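Local coordinates for lipopolysaccharide biosynthesis protein wbpB (Thermus thermophilus, PDB 3O9Z) that is probably an NAD-dependent sugar dehydrogenase in the biosynthesis of 2,3-diacetamido-2,3-dideoxy-D-mannuronic acid and binds NAD and 2-oxoglutarate, at residues Pro81-Tyr86 with Glu174-Gly179. Residues are numbered along the deposited sequence; the frame is centred on the assembly and turned at random.
With NAD (nicotinamide-adenine-dinucleotide), chain E.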
# COMPACT_ATOMS: atom_id res chain seq x y z
N PRO A 81 -12.53 1.94 6.40
CA PRO A 81 -12.32 3.22 7.13
C PRO A 81 -13.45 4.21 6.87
O PRO A 81 -14.16 4.12 5.84
CB PRO A 81 -11.01 3.76 6.55
CG PRO A 81 -10.24 2.46 6.17
CD PRO A 81 -11.34 1.58 5.60
N ASN A 82 -13.72 5.07 7.84
CA ASN A 82 -14.96 5.83 7.90
C ASN A 82 -15.20 6.65 6.67
O ASN A 82 -16.38 6.76 6.28
CB ASN A 82 -14.96 6.74 9.14
CG ASN A 82 -14.80 5.94 10.43
OD1 ASN A 82 -14.98 4.73 10.49
ND2 ASN A 82 -14.50 6.69 11.51
N HIS A 83 -14.17 7.27 6.10
CA HIS A 83 -14.39 8.15 4.95
C HIS A 83 -14.84 7.37 3.73
O HIS A 83 -15.39 7.99 2.79
CB HIS A 83 -13.14 8.93 4.62
CG HIS A 83 -12.02 8.09 4.09
ND1 HIS A 83 -11.52 6.99 4.75
CD2 HIS A 83 -11.31 8.21 2.94
CE1 HIS A 83 -10.55 6.47 4.03
NE2 HIS A 83 -10.38 7.21 2.95
N LEU A 84 -14.63 6.06 3.72
CA LEU A 84 -15.08 5.26 2.59
C LEU A 84 -16.50 4.79 2.77
O LEU A 84 -17.10 4.19 1.85
CB LEU A 84 -14.16 4.02 2.44
CG LEU A 84 -12.86 4.43 1.76
CD1 LEU A 84 -11.77 3.39 2.14
CD2 LEU A 84 -13.05 4.44 0.23
N HIS A 85 -17.13 5.01 3.94
CA HIS A 85 -18.49 4.54 4.09
C HIS A 85 -19.43 5.22 3.07
O HIS A 85 -20.16 4.48 2.38
CB HIS A 85 -19.01 4.76 5.52
CG HIS A 85 -18.29 3.94 6.57
ND1 HIS A 85 -18.60 4.04 7.91
CD2 HIS A 85 -17.23 3.09 6.49
CE1 HIS A 85 -17.79 3.25 8.60
NE2 HIS A 85 -16.96 2.65 7.77
N TYR A 86 -19.37 6.54 2.98
CA TYR A 86 -20.28 7.26 2.04
C TYR A 86 -20.11 6.70 0.60
O TYR A 86 -21.15 6.30 0.03
CB TYR A 86 -20.02 8.77 2.11
CG TYR A 86 -20.77 9.53 1.03
CD1 TYR A 86 -22.15 9.60 1.09
CD2 TYR A 86 -20.08 10.21 0.04
CE1 TYR A 86 -22.85 10.31 0.12
CE2 TYR A 86 -20.78 10.93 -0.95
CZ TYR A 86 -22.16 10.99 -0.83
OH TYR A 86 -22.89 11.72 -1.77
N GLU A 174 -7.80 12.75 10.53
CA GLU A 174 -9.17 13.29 10.67
C GLU A 174 -9.95 13.22 9.37
O GLU A 174 -11.17 13.02 9.39
CB GLU A 174 -9.09 14.72 11.18
CG GLU A 174 -10.49 15.21 11.52
CD GLU A 174 -10.52 16.61 12.07
OE1 GLU A 174 -11.19 17.47 11.46
OE2 GLU A 174 -9.98 16.85 13.16
N ALA A 175 -9.28 13.34 8.24
CA ALA A 175 -10.03 13.21 6.97
C ALA A 175 -10.59 11.84 6.75
O ALA A 175 -11.60 11.68 6.04
CB ALA A 175 -9.15 13.61 5.80
N LYS A 176 -9.93 10.82 7.30
CA LYS A 176 -10.39 9.46 7.18
C LYS A 176 -11.35 9.01 8.27
O LYS A 176 -12.25 8.20 8.04
CB LYS A 176 -9.23 8.45 7.06
CG LYS A 176 -8.33 8.72 5.86
CD LYS A 176 -7.37 7.56 5.64
CE LYS A 176 -6.56 7.88 4.38
NZ LYS A 176 -5.78 6.64 4.00
N SER A 177 -11.08 9.51 9.48
CA SER A 177 -11.82 9.01 10.64
C SER A 177 -12.91 9.93 11.19
O SER A 177 -13.78 9.42 11.89
CB SER A 177 -10.86 8.68 11.81
OG SER A 177 -10.41 9.87 12.38
N GLY A 178 -12.76 11.20 10.87
CA GLY A 178 -13.59 12.26 11.46
C GLY A 178 -13.12 12.76 12.81
O GLY A 178 -13.72 13.70 13.36
N GLY A 179 -12.01 12.22 13.28
CA GLY A 179 -11.43 12.67 14.54
C GLY A 179 -11.96 11.78 15.68
O GLY A 179 -12.89 11.01 15.52
PA NAD E . -9.02 -1.76 10.52
O1A NAD E . -8.66 -2.91 11.38
O2A NAD E . -8.02 -0.65 10.17
O5B NAD E . -9.53 -2.49 9.22
C5B NAD E . -9.87 -1.64 8.16
C4B NAD E . -9.89 -2.48 6.86
O4B NAD E . -10.42 -1.71 5.75
C3B NAD E . -8.43 -2.82 6.46
O3B NAD E . -8.24 -4.24 6.30
C2B NAD E . -8.18 -2.02 5.17
O2B NAD E . -7.28 -2.64 4.24
C1B NAD E . -9.64 -2.07 4.61
N9A NAD E . -9.82 -1.03 3.56
C8A NAD E . -9.17 0.12 3.23
N7A NAD E . -9.71 0.67 2.14
C5A NAD E . -10.68 -0.18 1.69
C6A NAD E . -11.60 -0.18 0.57
N6A NAD E . -11.55 0.83 -0.36
N1A NAD E . -12.41 -1.22 0.56
C2A NAD E . -12.52 -2.24 1.41
N3A NAD E . -11.65 -2.28 2.45
C4A NAD E . -10.80 -1.26 2.58
O3 NAD E . -10.30 -1.04 11.15
PN NAD E . -11.52 -1.59 11.96
O1N NAD E . -11.27 -1.34 13.45
O2N NAD E . -11.87 -2.97 11.50
O5D NAD E . -12.67 -0.52 11.64
C5D NAD E . -13.40 -0.82 10.48
C4D NAD E . -14.71 -0.03 10.59
O4D NAD E . -15.44 -0.66 11.67
C3D NAD E . -14.58 1.46 10.93
O3D NAD E . -15.74 2.12 10.31
C2D NAD E . -14.82 1.45 12.45
O2D NAD E . -15.38 2.66 12.92
C1D NAD E . -15.76 0.27 12.71
N1N NAD E . -15.61 -0.31 14.05
C2N NAD E . -16.68 -0.52 14.78
C3N NAD E . -16.67 -1.08 16.05
C7N NAD E . -17.96 -1.17 16.74
O7N NAD E . -19.05 -1.21 16.12
N7N NAD E . -17.86 -1.36 18.05
C4N NAD E . -15.42 -1.45 16.56
C5N NAD E . -14.31 -1.29 15.73
C6N NAD E . -14.40 -0.73 14.45
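N82 and H83 meet K176 and S177 in an interdomain contact beside the NAD site, where the loop leading into helix 85-94 touches the end of helix 174-177. N82 ND2 donates to S177 O at 2.8 Å, with an N-H...O angle of 158°; the acceptor lies nearly in the amide plane, and N183 OD1 is a second partner of ND2. That amide orientation turns N82 OD1 to the nicotinamide ribose, whose O3D donates to it at 2.7 Å. O3D sits at the edge of the H85 ring, 2.9 Å from both CE1 and NE2, while NE2 is hydrogen-bonded to S80 O. The architecture is that of the Gfo/Idh/MocA family: a Rossmann domain contributes 81-86, the C-terminal alpha/beta domain 174-179. H83 N makes a weak bond to K176 O (2.9 Å). With H83 CG between the backbone N and the carbonyl carbon (chi1 68°), its ring lies beside K176, whose CG is 3.8 Å from the ring centroid and 15° off its normal, a CH-pi contact. L84 CG lies over the opposite face, toward the rim, and H83 NE2 bonds to E55 of a second subunit. S177 OG accepts from G179 N in an ST turn and is also hydrogen-bonded to K171 O.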